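Local structure of peptide-binding protein (Photobacterium damsela subsp. piscicida, 6SQX) at residues Y64-W68 with F222-W226; R142-N148 with L181-I187; T212-V218 with K271-A277. The protein is a secreted NlpC/P60 endopeptidase of the cysteine-peptidase type that cleaves the peptidoglycan of potentially competing bacteria. All coordinates share one frame; numbering follows the deposited sequence. Where two conformers were deposited one is given.

Contact 1: Y64-W68 with F222-W226; sequences YYFQW and FITQW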
loop_
_atom_site.group_PDB
_atom_site.type_symbol
_atom_site.label_atom_id
_atom_site.label_comp_id
_atom_site.label_asym_id
_atom_site.label_seq_id
_atom_site.Cartn_x
_atom_site.Cartn_y
_atom_site.Cartn_z
ATOM N N TYR A 64 11.545 8.503 -1.758
ATOM C CA TYR A 64 10.310 9.286 -1.727
ATOM C C TYR A 64 10.403 10.524 -2.618
ATOM O O TYR A 64 9.416 10.902 -3.272
ATOM C CB TYR A 64 10.026 9.712 -0.290
ATOM C CG TYR A 64 8.710 10.405 -0.060
ATOM C CD1 TYR A 64 7.514 9.693 -0.117
ATOM C CD2 TYR A 64 8.663 11.757 0.293
ATOM C CE1 TYR A 64 6.286 10.316 0.166
ATOM C CE2 TYR A 64 7.456 12.372 0.560
ATOM C CZ TYR A 64 6.280 11.645 0.465
ATOM O OH TYR A 64 5.056 12.238 0.760
ATOM N N TYR A 65 11.580 11.155 -2.669
ATOM C CA TYR A 65 11.793 12.341 -3.505
ATOM C C TYR A 65 12.414 12.029 -4.861
ATOM O O TYR A 65 12.805 12.962 -5.575
ATOM C CB TYR A 65 12.644 13.390 -2.759
ATOM C CG TYR A 65 11.916 13.946 -1.542
ATOM C CD1 TYR A 65 10.860 14.846 -1.688
ATOM C CD2 TYR A 65 12.288 13.569 -0.249
ATOM C CE1 TYR A 65 10.189 15.366 -0.567
ATOM C CE2 TYR A 65 11.611 14.071 0.855
ATOM C CZ TYR A 65 10.580 14.976 0.688
ATOM O OH TYR A 65 9.916 15.486 1.823
ATOM N N PHE A 66 12.444 10.756 -5.254
ATOM C CA PHE A 66 13.118 10.386 -6.498
ATOM C C PHE A 66 12.530 11.118 -7.692
ATOM O O PHE A 66 13.267 11.484 -8.624
ATOM C CB PHE A 66 12.971 8.881 -6.700
ATOM C CG PHE A 66 13.625 8.387 -7.947
ATOM C CD1 PHE A 66 15.010 8.362 -8.066
ATOM C CD2 PHE A 66 12.857 7.920 -8.999
ATOM C CE1 PHE A 66 15.609 7.864 -9.236
ATOM C CE2 PHE A 66 13.444 7.412 -10.170
ATOM C CZ PHE A 66 14.829 7.411 -10.275
ATOM N N GLN A 67 11.214 11.349 -7.712
ATOM C CA GLN A 67 10.632 12.013 -8.884
ATOM C C GLN A 67 11.042 13.473 -8.995
ATOM O O GLN A 67 10.798 14.089 -10.033
ATOM C CB GLN A 67 9.094 11.918 -8.880
ATOM C CG GLN A 67 8.572 10.489 -8.852
ATOM C CD GLN A 67 9.059 9.628 -9.998
ATOM O OE1 GLN A 67 9.465 10.113 -11.060
ATOM N NE2 GLN A 67 8.962 8.338 -9.801
ATOM N N TRP A 68 11.593 14.054 -7.933
ATOM C CA TRP A 68 12.082 15.422 -7.967
ATOM C C TRP A 68 13.572 15.463 -8.214
ATOM O O TRP A 68 14.167 16.547 -8.232
ATOM C CB TRP A 68 11.736 16.153 -6.663
ATOM C CG TRP A 68 10.305 16.507 -6.496
ATOM C CD1 TRP A 68 9.272 16.261 -7.372
ATOM C CD2 TRP A 68 9.711 17.128 -5.341
ATOM N NE1 TRP A 68 8.072 16.741 -6.842
ATOM C CE2 TRP A 68 8.326 17.268 -5.605
ATOM C CE3 TRP A 68 10.221 17.605 -4.127
ATOM C CZ2 TRP A 68 7.446 17.852 -4.681
ATOM C CZ3 TRP A 68 9.344 18.204 -3.228
ATOM C CH2 TRP A 68 7.974 18.300 -3.500
ATOM N N PHE A 222 9.373 26.133 -5.309
ATOM C CA PHE A 222 8.512 25.306 -4.472
ATOM C C PHE A 222 9.320 24.207 -3.786
ATOM O O PHE A 222 9.155 23.938 -2.580
ATOM C CB PHE A 222 7.356 24.719 -5.309
ATOM C CG PHE A 222 6.391 23.908 -4.500
ATOM C CD1 PHE A 222 6.668 22.589 -4.159
ATOM C CD2 PHE A 222 5.202 24.481 -4.060
ATOM C CE1 PHE A 222 5.744 21.837 -3.391
ATOM C CE2 PHE A 222 4.291 23.752 -3.305
ATOM C CZ PHE A 222 4.555 22.425 -2.974
ATOM N N ILE A 223 10.177 23.530 -4.550
ATOM C CA ILE A 223 10.960 22.428 -4.000
ATOM C C ILE A 223 11.994 22.940 -3.007
ATOM O O ILE A 223 12.170 22.360 -1.931
ATOM C CB ILE A 223 11.596 21.624 -5.142
ATOM C CG1 ILE A 223 10.512 20.909 -5.933
ATOM C CG2 ILE A 223 12.597 20.625 -4.610
ATOM C CD1 ILE A 223 11.068 20.184 -7.190
ATOM N N THR A 224 12.683 24.036 -3.342
ATOM C CA THR A 224 13.636 24.642 -2.413
ATOM C C THR A 224 12.970 24.979 -1.081
ATOM O O THR A 224 13.514 24.691 -0.002
ATOM C CB THR A 224 14.255 25.900 -3.042
ATOM O OG1 THR A 224 15.002 25.530 -4.209
ATOM C CG2 THR A 224 15.209 26.603 -2.054
ATOM N N GLN A 225 11.799 25.611 -1.134
ATOM C CA GLN A 225 11.148 26.002 0.107
ATOM C C GLN A 225 10.604 24.784 0.849
ATOM O O GLN A 225 10.658 24.736 2.085
ATOM C CB GLN A 225 10.029 26.996 -0.202
ATOM C CG GLN A 225 10.517 28.321 -0.761
ATOM C CD GLN A 225 11.634 28.921 0.086
ATOM O OE1 GLN A 225 11.509 29.031 1.312
ATOM N NE2 GLN A 225 12.744 29.303 -0.564
ATOM N N TRP A 226 10.107 23.778 0.114
ATOM C CA TRP A 226 9.609 22.560 0.760
ATOM C C TRP A 226 10.662 21.980 1.702
ATOM O O TRP A 226 10.370 21.643 2.859
ATOM C CB TRP A 226 9.249 21.532 -0.317
ATOM C CG TRP A 226 8.756 20.256 0.238
ATOM C CD1 TRP A 226 9.506 19.191 0.692
ATOM C CD2 TRP A 226 7.387 19.881 0.385
ATOM N NE1 TRP A 226 8.662 18.177 1.131
ATOM C CE2 TRP A 226 7.359 18.567 0.923
ATOM C CE3 TRP A 226 6.174 20.522 0.094
ATOM C CZ2 TRP A 226 6.159 17.896 1.197
ATOM C CZ3 TRP A 226 4.975 19.847 0.347
ATOM C CH2 TRP A 226 4.979 18.544 0.903
#
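Trp68 and Ile223 bring the two backbones to their nearest approach, CA to CA 8.1 Å, so the 3-10 turn that closes 64-68 and the helix 222-226 are held apart by side chains and share no backbone bond. The turn is tied by Trp68 N to Tyr65 O and the helix by Trp226 N to Phe222 O, and both present aromatic rings to the gap. Over one face of the Trp68 indole slides Ile223, whose CG1 sits 3.9 Å from the centroid of the Trp68 six-membered ring in a CH-pi contact, with CD1 reaching the five-membered part. The far rim of the same indole turns to Trp226: the Trp68 edge meets the face of the Trp226 five-membered ring in a T-shaped pair, planes at 88° and Trp68 CZ3 4.0 Å from Trp226 CD1. Phe222 CE1 touches Trp68 CH2 at 4.2 Å.

NE1 of Trp226 comes to Tyr65 because chi1 (179°) carries the indole away from the backbone N. It donates to Tyr65 OH at 3.0 Å; the oxygen lies close to the indole plane and the N-H points at it within 18° of straight. The Tyr65 ring itself is covered on one face by Tyr64 CD2. Trp68 NE1 is used outside, on Gly143 O of strand 142-145, while Pro186 packs on both Tyr65 and Trp68. An aromatic cluster of Tyr65, Trp68 and Trp226 thus joins the turn that follows helix 50-64 to helix 220-226, and the one hydrogen bond at its edge satisfies a buried indole N-H and probably helps to hold the rotation of the Trp226 ring.

Contact 2: R142-N148 with L181-I187; sequences RGIVVNN and LWTGTPI. With EDO (1,2-ethanediol), chain N.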
loop_
_atom_site.group_PDB
_atom_site.type_symbol
_atom_site.label_atom_id
_atom_site.label_comp_id
_atom_site.label_asym_id
_atom_site.label_seq_id
_atom_site.Cartn_x
_atom_site.Cartn_y
_atom_site.Cartn_z
ATOM N N ARG A 142 8.063 17.963 -12.837
ATOM C CA ARG A 142 7.972 17.622 -11.422
ATOM C C ARG A 142 6.666 18.148 -10.864
ATOM O O ARG A 142 6.207 19.228 -11.239
ATOM C CB ARG A 142 9.137 18.253 -10.662
ATOM C CG ARG A 142 10.491 17.648 -11.086
ATOM C CD ARG A 142 11.709 18.316 -10.446
ATOM N NE ARG A 142 12.902 17.589 -10.864
ATOM C CZ ARG A 142 14.141 18.059 -10.799
ATOM N NH1 ARG A 142 14.389 19.291 -10.348
ATOM N NH2 ARG A 142 15.141 17.275 -11.198
ATOM N N GLY A 143 6.064 17.362 -9.967
ATOM C CA GLY A 143 4.762 17.738 -9.454
ATOM C C GLY A 143 4.457 17.204 -8.075
ATOM O O GLY A 143 5.323 16.645 -7.386
ATOM N N ILE A 144 3.206 17.391 -7.657
ATOM C CA ILE A 144 2.769 16.993 -6.323
ATOM C C ILE A 144 1.288 16.641 -6.376
ATOM O O ILE A 144 0.520 17.219 -7.153
ATOM C CB ILE A 144 3.111 18.113 -5.302
ATOM C CG1 ILE A 144 3.099 17.583 -3.860
ATOM C CG2 ILE A 144 2.191 19.332 -5.440
ATOM C CD1 ILE A 144 3.783 18.520 -2.885
ATOM N N VAL A 145 0.883 15.692 -5.524
ATOM C CA VAL A 145 -0.534 15.366 -5.357
ATOM C C VAL A 145 -1.194 16.433 -4.490
ATOM O O VAL A 145 -0.695 16.744 -3.397
ATOM C CB VAL A 145 -0.694 13.958 -4.735
ATOM C CG1 VAL A 145 -2.182 13.639 -4.468
ATOM C CG2 VAL A 145 -0.075 12.901 -5.668
ATOM N N VAL A 146 -2.300 17.011 -4.989
ATOM C CA VAL A 146 -3.055 18.007 -4.234
ATOM C C VAL A 146 -4.357 17.468 -3.646
ATOM O O VAL A 146 -4.873 18.060 -2.695
ATOM C CB VAL A 146 -3.285 19.329 -5.009
ATOM C CG1 VAL A 146 -1.939 19.979 -5.371
ATOM C CG2 VAL A 146 -4.179 19.144 -6.257
ATOM N N ASN A 147 -4.921 16.401 -4.188
ATOM C CA ASN A 147 -6.055 15.726 -3.561
ATOM C C ASN A 147 -5.761 14.235 -3.489
ATOM O O ASN A 147 -5.177 13.674 -4.419
ATOM C CB ASN A 147 -7.346 15.937 -4.358
ATOM C CG ASN A 147 -7.890 17.346 -4.235
ATOM O OD1 ASN A 147 -8.055 17.863 -3.122
ATOM N ND2 ASN A 147 -8.208 17.964 -5.366
ATOM N N ASN A 148 -6.123 13.588 -2.376
ATOM C CA ASN A 148 -5.873 12.147 -2.267
ATOM C C ASN A 148 -6.421 11.484 -3.521
ATOM O O ASN A 148 -7.529 11.792 -3.971
ATOM C CB ASN A 148 -6.586 11.579 -1.041
ATOM C CG ASN A 148 -6.160 12.271 0.243
ATOM O OD1 ASN A 148 -4.981 12.466 0.525
ATOM N ND2 ASN A 148 -7.158 12.654 1.057
ATOM N N LEU A 181 -2.698 7.390 -3.314
ATOM C CA LEU A 181 -1.638 8.361 -3.016
ATOM C C LEU A 181 -2.198 9.559 -2.269
ATOM O O LEU A 181 -3.240 10.103 -2.645
ATOM C CB LEU A 181 -0.929 8.858 -4.302
ATOM C CG LEU A 181 -0.186 7.841 -5.159
ATOM C CD1 LEU A 181 0.408 8.513 -6.399
ATOM C CD2 LEU A 181 0.880 7.145 -4.350
ATOM N N TRP A 182 -1.468 9.996 -1.252
ATOM C CA TRP A 182 -1.971 11.049 -0.390
ATOM C C TRP A 182 -1.532 12.437 -0.848
ATOM O O TRP A 182 -0.464 12.622 -1.441
ATOM C CB TRP A 182 -1.448 10.809 1.037
ATOM C CG TRP A 182 -1.685 9.400 1.483
ATOM C CD1 TRP A 182 -0.743 8.509 1.876
ATOM C CD2 TRP A 182 -2.945 8.691 1.519
ATOM N NE1 TRP A 182 -1.311 7.287 2.151
ATOM C CE2 TRP A 182 -2.665 7.368 1.949
ATOM C CE3 TRP A 182 -4.264 9.034 1.207
ATOM C CZ2 TRP A 182 -3.657 6.405 2.108
ATOM C CZ3 TRP A 182 -5.265 8.067 1.384
ATOM C CH2 TRP A 182 -4.952 6.771 1.832
ATOM N N THR A 183 -2.355 13.441 -0.504
ATOM C CA THR A 183 -1.974 14.828 -0.722
ATOM C C THR A 183 -0.572 15.048 -0.180
ATOM O O THR A 183 -0.244 14.625 0.934
ATOM C CB THR A 183 -2.961 15.703 0.075
ATOM O OG1 THR A 183 -4.267 15.537 -0.473
ATOM C CG2 THR A 183 -2.550 17.191 0.019
ATOM N N GLY A 184 0.264 15.731 -0.976
ATOM C CA GLY A 184 1.645 15.996 -0.602
ATOM C C GLY A 184 2.668 15.101 -1.286
ATOM O O GLY A 184 3.876 15.380 -1.161
ATOM N N THR A 185 2.227 14.017 -1.960
ATOM C CA THR A 185 3.190 13.043 -2.500
ATOM C C THR A 185 3.966 13.655 -3.667
ATOM O O THR A 185 3.342 14.119 -4.624
ATOM C CB THR A 185 2.462 11.792 -3.008
ATOM O OG1 THR A 185 1.711 11.180 -1.936
ATOM C CG2 THR A 185 3.466 10.768 -3.481
ATOM N N PRO A 186 5.306 13.646 -3.630
ATOM C CA PRO A 186 6.098 14.082 -4.801
ATOM C C PRO A 186 5.912 13.115 -5.972
ATOM O O PRO A 186 6.003 11.889 -5.817
ATOM C CB PRO A 186 7.545 14.041 -4.283
ATOM C CG PRO A 186 7.450 14.152 -2.801
ATOM C CD PRO A 186 6.189 13.313 -2.493
ATOM N N ILE A 187 5.634 13.670 -7.151
ATOM C CA ILE A 187 5.364 12.865 -8.341
ATOM C C ILE A 187 6.050 13.489 -9.550
ATOM O O ILE A 187 6.605 14.584 -9.494
ATOM C CB ILE A 187 3.848 12.698 -8.621
ATOM C CG1 ILE A 187 3.226 14.104 -8.788
ATOM C CG2 ILE A 187 3.185 11.908 -7.475
ATOM C CD1 ILE A 187 1.777 14.117 -9.158
HETATM C C1 EDO N . -10.841 11.154 0.170
HETATM O O1 EDO N . -9.983 12.272 -0.054
HETATM C C2 EDO N . -10.040 10.096 0.925
HETATM O O2 EDO N . -9.884 10.451 2.290
#
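Strand 142-145 pairs antiparallel with the start of strand 186-192 inside a five-stranded antiparallel sheet, and the pairing runs on into a type II turn, Trp182 to Thr185, within the SH3 domain of the SH3b1 type. Gly143 and Ile187 form a hydrogen-bonded pair, with Gly143 N to Ile187 O at 2.9 Å and Ile187 N to Gly143 O at 3.0 Å. Ile144 and Pro186 follow as a non-hydrogen-bonded pair, a position that needs no N-H from the proline toward Ile144. Next, Val145 N donates to Thr185 O, and Val145 O receives Gly184 N at 2.8 Å.

The type II turn links strands 177-181 and 186-192, and strand 142-145 pairs beside it, consistent with the small beta barrel of SH3-like domains. Gly184 occupies the third position of the turn with positive phi, at angles where a side chain would jam against the preceding carbonyl. Trp182 O, on the inner side of the turn, accepts both Thr185 N and Thr185 OG1, the hydroxyl at 2.7 Å on a lone pair in the carbonyl plane. Val145 packs beside it: CB and CG1 rest on Trp182 O, and CG2 lies alongside Thr185 CB and against Ile187 CG2 at 3.9 Å. Ile187 CG1, set between its backbone N and carbonyl carbon (chi1 58°), reaches over to the neighbouring strand and rests on Gly143 C at 3.4 Å, where glycine has no side chain to intervene.

Beyond the strand, Asn148 OD1 takes Thr183 N at 3.0 Å and lies at the edge of the Trp182 ring. Asn148 ND2 reaches the other way, to Ile252 O and to O1 of an ethanediol probably derived from the crystallisation liquor, which Glu254 also binds.

Contact 3: T212-V218 with K271-A277; sequences TSSIANV and KDKNGTA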
loop_
_atom_site.group_PDB
_atom_site.type_symbol
_atom_site.label_atom_id
_atom_site.label_comp_id
_atom_site.label_asym_id
_atom_site.label_seq_id
_atom_site.Cartn_x
_atom_site.Cartn_y
_atom_site.Cartn_z
ATOM N N THR A 212 -6.802 14.873 -13.405
ATOM C CA THR A 212 -5.912 16.022 -13.533
ATOM C C THR A 212 -6.092 17.006 -12.377
ATOM O O THR A 212 -5.114 17.609 -11.913
ATOM C CB THR A 212 -6.124 16.674 -14.888
ATOM O OG1 THR A 212 -5.800 15.704 -15.896
ATOM C CG2 THR A 212 -5.267 17.964 -15.060
ATOM N N SER A 213 -7.314 17.150 -11.870
ATOM C CA SER A 213 -7.542 18.067 -10.760
ATOM C C SER A 213 -6.853 17.631 -9.472
ATOM O O SER A 213 -6.799 18.412 -8.517
ATOM C CB SER A 213 -9.048 18.212 -10.522
ATOM O OG SER A 213 -9.630 16.951 -10.234
ATOM N N SER A 214 -6.359 16.400 -9.391
ATOM C CA SER A 214 -5.740 15.916 -8.161
ATOM C C SER A 214 -4.239 16.169 -8.114
ATOM O O SER A 214 -3.605 15.875 -7.095
ATOM C CB SER A 214 -6.014 14.420 -7.979
ATOM O OG SER A 214 -5.100 13.628 -8.724
ATOM N N ILE A 215 -3.659 16.727 -9.182
ATOM C CA ILE A 215 -2.226 16.946 -9.245
ATOM C C ILE A 215 -1.913 18.358 -9.734
ATOM O O ILE A 215 -2.769 19.051 -10.294
ATOM C CB ILE A 215 -1.519 15.871 -10.126
ATOM C CG1 ILE A 215 -2.130 15.707 -11.544
ATOM C CG2 ILE A 215 -1.663 14.495 -9.442
ATOM C CD1 ILE A 215 -1.754 16.773 -12.527
ATOM N N ALA A 216 -0.675 18.785 -9.480
ATOM C CA ALA A 216 -0.207 20.090 -9.944
ATOM C C ALA A 216 1.295 19.996 -10.152
ATOM O O ALA A 216 1.961 19.195 -9.504
ATOM C CB ALA A 216 -0.520 21.157 -8.883
ATOM N N ASN A 217 1.840 20.792 -11.079
ATOM C CA ASN A 217 3.292 20.789 -11.176
ATOM C C ASN A 217 3.897 21.714 -10.131
ATOM O O ASN A 217 3.200 22.508 -9.487
ATOM C CB ASN A 217 3.834 21.086 -12.588
ATOM C CG ASN A 217 3.610 22.493 -13.029
ATOM O OD1 ASN A 217 2.532 23.062 -12.845
ATOM N ND2 ASN A 217 4.639 23.075 -13.669
ATOM N N VAL A 218 5.196 21.558 -9.895
ATOM C CA VAL A 218 5.902 22.374 -8.918
ATOM C C VAL A 218 7.094 23.008 -9.609
ATOM O O VAL A 218 7.654 22.436 -10.553
ATOM C CB VAL A 218 6.334 21.590 -7.655
ATOM C CG1 VAL A 218 5.100 21.029 -6.939
ATOM C CG2 VAL A 218 7.277 20.455 -7.996
ATOM N N LYS A 271 -3.735 23.602 -6.026
ATOM C CA LYS A 271 -3.474 23.933 -7.426
ATOM C C LYS A 271 -3.904 25.368 -7.703
ATOM O O LYS A 271 -5.076 25.724 -7.507
ATOM C CB LYS A 271 -4.206 22.939 -8.333
ATOM C CG LYS A 271 -3.817 22.981 -9.799
ATOM C CD LYS A 271 -4.410 21.788 -10.487
ATOM C CE LYS A 271 -3.830 21.591 -11.876
ATOM N NZ LYS A 271 -4.299 20.276 -12.412
ATOM N N ASP A 272 -2.959 26.190 -8.163
ATOM C CA ASP A 272 -3.244 27.580 -8.497
ATOM C C ASP A 272 -3.861 27.688 -9.898
ATOM O O ASP A 272 -3.988 26.703 -10.633
ATOM C CB ASP A 272 -2.004 28.453 -8.243
ATOM C CG ASP A 272 -0.990 28.477 -9.410
ATOM O OD1 ASP A 272 -1.247 27.971 -10.517
ATOM O OD2 ASP A 272 0.108 29.054 -9.208
ATOM N N LYS A 273 -4.235 28.914 -10.289
ATOM C CA LYS A 273 -4.920 29.103 -11.565
ATOM C C LYS A 273 -4.050 28.739 -12.764
ATOM O O LYS A 273 -4.583 28.443 -13.839
ATOM C CB LYS A 273 -5.438 30.539 -11.693
ATOM C CG LYS A 273 -6.727 30.811 -10.925
ATOM C CD LYS A 273 -7.400 32.109 -11.389
ATOM C CE LYS A 273 -8.722 32.335 -10.659
ATOM N NZ LYS A 273 -9.524 33.447 -11.253
ATOM N N ASN A 274 -2.736 28.751 -12.608
ATOM C CA ASN A 274 -1.825 28.395 -13.685
ATOM C C ASN A 274 -1.468 26.912 -13.690
ATOM O O ASN A 274 -0.630 26.491 -14.498
ATOM C CB ASN A 274 -0.555 29.235 -13.578
ATOM C CG ASN A 274 -0.837 30.709 -13.680
ATOM O OD1 ASN A 274 -1.514 31.160 -14.608
ATOM N ND2 ASN A 274 -0.343 31.474 -12.709
ATOM N N GLY A 275 -2.087 26.114 -12.821
ATOM C CA GLY A 275 -1.800 24.692 -12.735
ATOM C C GLY A 275 -0.635 24.306 -11.840
ATOM O O GLY A 275 -0.332 23.106 -11.728
ATOM N N THR A 276 0.037 25.266 -11.219
ATOM C CA THR A 276 1.169 24.983 -10.348
ATOM C C THR A 276 0.714 24.964 -8.893
ATOM O O THR A 276 -0.311 25.541 -8.537
ATOM C CB THR A 276 2.300 25.999 -10.538
ATOM O OG1 THR A 276 1.973 27.227 -9.869
ATOM C CG2 THR A 276 2.505 26.277 -12.008
ATOM N N ALA A 277 1.477 24.267 -8.066
ATOM C CA ALA A 277 1.164 24.147 -6.654
ATOM C C ALA A 277 1.637 25.357 -5.857
ATOM O O ALA A 277 2.727 25.885 -6.074
ATOM C CB ALA A 277 1.813 22.895 -6.064
HETATM O O HOH W 1 1.374 24.705 -14.760
#
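Lys271 NZ reaches two backbone carbonyls of the facing segment, Ile215 O at 2.9 Å and, in a weaker bond, Thr212 O at 2.8 Å. With CG opposite the backbone N (chi1 -168°) and the rest extended, the lysine chain runs alongside Ala216 CB. Further along, Asn217 N donates to Gly275 O and Asn217 O receives Ala277 N at 2.8 Å, making a single bridge between Asn217 and Thr276. Ala277 CB packs on Ala216 CB and on Val218 CG1.

This bridge joins strand 215-217, an outermost strand of one antiparallel sheet, to the residues that close and follow the type I turn Asp272-Gly275, which links strands 265-271 and 277-281 of another. Asp272 shapes that hairpin: its OD2 takes Thr276 OG1 at 2.7 Å and its OD1 takes Thr276 N, both from above the carboxylate plane. Thr276 CG2 thereby faces Asn217 OD1 at 3.3 Å. A water donates to both Asn217 OD1 and Asn274 O, joining the side chain to the turn, while Asn217 ND2 is held by Ser140 O. Thr212 OG1 is bonded to Lys196 O and Thr199 OG1.

Contacts 2 and 3 meet in one sheet, where strand 142-145 lies between 186-192 and 215-217; it is joined to the latter through Ile144 N to Ala216 O at 2.9 Å and Val146 N to Ser214 O at 2.7 Å. Contact 1 covers this sheet, its centre about 11 Å from that of contact 2 and about 15 Å from that of contact 3. Phe222 CD2 packs on Ala277 O at 3.5 Å, and Val218 CG2 on Ile223 CG1 at 3.9 Å. All three lie on the same side of the chain's centre. Contact 2 has a further link, Trp182 touching Phe320, in the NlpC/P60 part of the chain that also holds the oxidised Cys324.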